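PDB 2F7L: Phosphoglucosamine/phosphogalactosamine mutase from Sulfolobus tokodaii, which interconverts glucosamine 6-phosphate and glucosamine 1-phosphate, and the corresponding galactosamine phosphates, on the way to UDP-GlcNAc and UDP-GalNAc. Local coordinates for residues S267-V272 with F346-E351. Sequence-based numbering, arbitrary orientation.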
loop_
_atom_site.group_PDB
_atom_site.type_symbol
_atom_site.label_atom_id
_atom_site.label_comp_id
_atom_site.label_asym_id
_atom_site.label_seq_id
_atom_site.Cartn_x
_atom_site.Cartn_y
_atom_site.Cartn_z
ATOM N N SER A 267 -10.938 -10.145 -0.390
ATOM C CA SER A 267 -10.234 -11.397 -0.620
ATOM C C SER A 267 -11.307 -12.455 -0.928
ATOM O O SER A 267 -11.104 -13.397 -1.692
ATOM C CB SER A 267 -9.435 -11.763 0.631
ATOM O OG SER A 267 -8.307 -12.542 0.286
ATOM N N TYR A 268 -12.471 -12.272 -0.331
ATOM C CA TYR A 268 -13.585 -13.180 -0.539
ATOM C C TYR A 268 -14.115 -13.081 -1.979
ATOM O O TYR A 268 -14.108 -14.057 -2.738
ATOM C CB TYR A 268 -14.696 -12.841 0.454
ATOM C CG TYR A 268 -16.009 -13.481 0.127
ATOM C CD1 TYR A 268 -16.137 -14.871 0.104
ATOM C CD2 TYR A 268 -17.122 -12.702 -0.195
ATOM C CE1 TYR A 268 -17.346 -15.473 -0.237
ATOM C CE2 TYR A 268 -18.336 -13.294 -0.540
ATOM C CZ TYR A 268 -18.440 -14.679 -0.560
ATOM O OH TYR A 268 -19.628 -15.269 -0.917
ATOM N N TRP A 269 -14.584 -11.892 -2.333
ATOM C CA TRP A 269 -15.119 -11.636 -3.656
ATOM C C TRP A 269 -14.198 -12.145 -4.764
ATOM O O TRP A 269 -14.661 -12.609 -5.805
ATOM C CB TRP A 269 -15.343 -10.138 -3.824
ATOM C CG TRP A 269 -16.211 -9.814 -4.973
ATOM C CD1 TRP A 269 -15.976 -8.890 -5.947
ATOM C CD2 TRP A 269 -17.490 -10.385 -5.261
ATOM N NE1 TRP A 269 -17.032 -8.847 -6.828
ATOM C CE2 TRP A 269 -17.977 -9.753 -6.428
ATOM C CE3 TRP A 269 -18.275 -11.370 -4.646
ATOM C CZ2 TRP A 269 -19.214 -10.073 -6.989
ATOM C CZ3 TRP A 269 -19.505 -11.687 -5.208
ATOM C CH2 TRP A 269 -19.960 -11.039 -6.366
ATOM N N ALA A 270 -12.892 -12.058 -4.541
ATOM C CA ALA A 270 -11.933 -12.505 -5.545
ATOM C C ALA A 270 -12.094 -13.989 -5.874
ATOM O O ALA A 270 -11.865 -14.396 -7.019
ATOM C CB ALA A 270 -10.510 -12.222 -5.088
ATOM N N SER A 271 -12.477 -14.792 -4.881
ATOM C CA SER A 271 -12.686 -16.232 -5.090
ATOM C C SER A 271 -13.985 -16.462 -5.868
ATOM O O SER A 271 -14.091 -17.393 -6.667
ATOM C CB SER A 271 -12.781 -16.965 -3.754
ATOM O OG SER A 271 -13.929 -16.522 -3.050
ATOM N N VAL A 272 -14.971 -15.615 -5.616
ATOM C CA VAL A 272 -16.244 -15.715 -6.307
ATOM C C VAL A 272 -16.046 -15.432 -7.796
ATOM O O VAL A 272 -16.727 -16.018 -8.632
ATOM C CB VAL A 272 -17.268 -14.708 -5.735
ATOM C CG1 VAL A 272 -18.524 -14.696 -6.579
ATOM C CG2 VAL A 272 -17.599 -15.070 -4.283
ATOM N N PHE A 346 -11.723 0.035 -4.715
ATOM C CA PHE A 346 -12.999 0.736 -4.637
ATOM C C PHE A 346 -14.016 0.123 -5.622
ATOM O O PHE A 346 -15.208 -0.005 -5.313
ATOM C CB PHE A 346 -12.788 2.217 -4.956
ATOM C CG PHE A 346 -14.064 2.970 -5.210
ATOM C CD1 PHE A 346 -14.875 3.367 -4.162
ATOM C CD2 PHE A 346 -14.455 3.281 -6.507
ATOM C CE1 PHE A 346 -16.054 4.069 -4.395
ATOM C CE2 PHE A 346 -15.636 3.980 -6.748
ATOM C CZ PHE A 346 -16.435 4.374 -5.686
ATOM N N ALA A 347 -13.531 -0.249 -6.807
ATOM C CA ALA A 347 -14.365 -0.853 -7.840
ATOM C C ALA A 347 -14.834 -2.253 -7.430
ATOM O O ALA A 347 -16.005 -2.614 -7.612
ATOM C CB ALA A 347 -13.593 -0.935 -9.160
ATOM N N LEU A 348 -13.916 -3.052 -6.903
ATOM C CA LEU A 348 -14.262 -4.388 -6.483
ATOM C C LEU A 348 -15.261 -4.309 -5.349
ATOM O O LEU A 348 -16.155 -5.145 -5.243
ATOM C CB LEU A 348 -13.022 -5.142 -6.021
ATOM C CG LEU A 348 -12.082 -5.601 -7.133
ATOM C CD1 LEU A 348 -10.801 -6.161 -6.534
ATOM C CD2 LEU A 348 -12.777 -6.646 -7.982
ATOM N N MET A 349 -15.123 -3.294 -4.508
ATOM C CA MET A 349 -16.022 -3.161 -3.375
ATOM C C MET A 349 -17.431 -2.885 -3.851
ATOM O O MET A 349 -18.378 -3.517 -3.395
ATOM C CB MET A 349 -15.556 -2.045 -2.437
ATOM C CG MET A 349 -16.313 -1.991 -1.109
ATOM S SD MET A 349 -16.074 -3.464 -0.092
ATOM C CE MET A 349 -14.794 -2.897 1.038
ATOM N N LEU A 350 -17.569 -1.928 -4.764
ATOM C CA LEU A 350 -18.879 -1.589 -5.315
ATOM C C LEU A 350 -19.488 -2.801 -6.033
ATOM O O LEU A 350 -20.705 -2.866 -6.204
ATOM C CB LEU A 350 -18.780 -0.408 -6.292
ATOM C CG LEU A 350 -18.494 0.977 -5.709
ATOM C CD1 LEU A 350 -18.656 2.019 -6.791
ATOM C CD2 LEU A 350 -19.444 1.281 -4.568
ATOM N N GLU A 351 -18.655 -3.747 -6.463
ATOM C CA GLU A 351 -19.194 -4.921 -7.125
ATOM C C GLU A 351 -19.753 -5.810 -6.019
ATOM O O GLU A 351 -20.958 -6.032 -5.946
ATOM C CB GLU A 351 -18.124 -5.672 -7.933
ATOM C CG GLU A 351 -18.639 -6.124 -9.304
ATOM C CD GLU A 351 -17.785 -7.207 -9.982
ATOM O OE1 GLU A 351 -18.001 -7.463 -11.194
ATOM O OE2 GLU A 351 -16.911 -7.812 -9.316
#
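W269 and L348 mark the nearest approach of helix segments 267-272 and 346-351, their CA atoms 7.8 Å apart, and the two segments bury 145 Å² between them. W269 bridges the gap. Its CG stands anti to the backbone N (chi1 -164°), a setting that carries the indole across to the neighbouring helix with its pyrrole edge leading. There NE1 donates to OE2 of E351 at 2.7 Å, with an N-H...O angle of 156°. The oxygen lies near the indole plane, but ring and carboxylate are turned almost perpendicular, and the N-H reaches OE2 on its anti side, 33° out of the carboxylate plane. Glutamate suits the place because its chain, extended beyond CG, brings a carboxylate to this buried indole, whose one polar atom is thereby satisfied. OE2 also forms a salt bridge with K273, while OE1 accepts from the backbone N of D164, so both oxygens are engaged. CD1 of W269 makes a looser apolar contact with CD2 of L348 at 4.4 Å, where leucine's branched end offers the ring carbon a nonpolar surface; L352 and N355 extend the indole's contacts along helix 342-356. A leucine in place of W269 would probably leave OE2 without its indole donor and open a gap between the helices. The arrangement is helix-to-helix packing within alpha/beta/alpha domain III of the phosphohexose mutase family, away from the serine and magnesium site inferred from relatives.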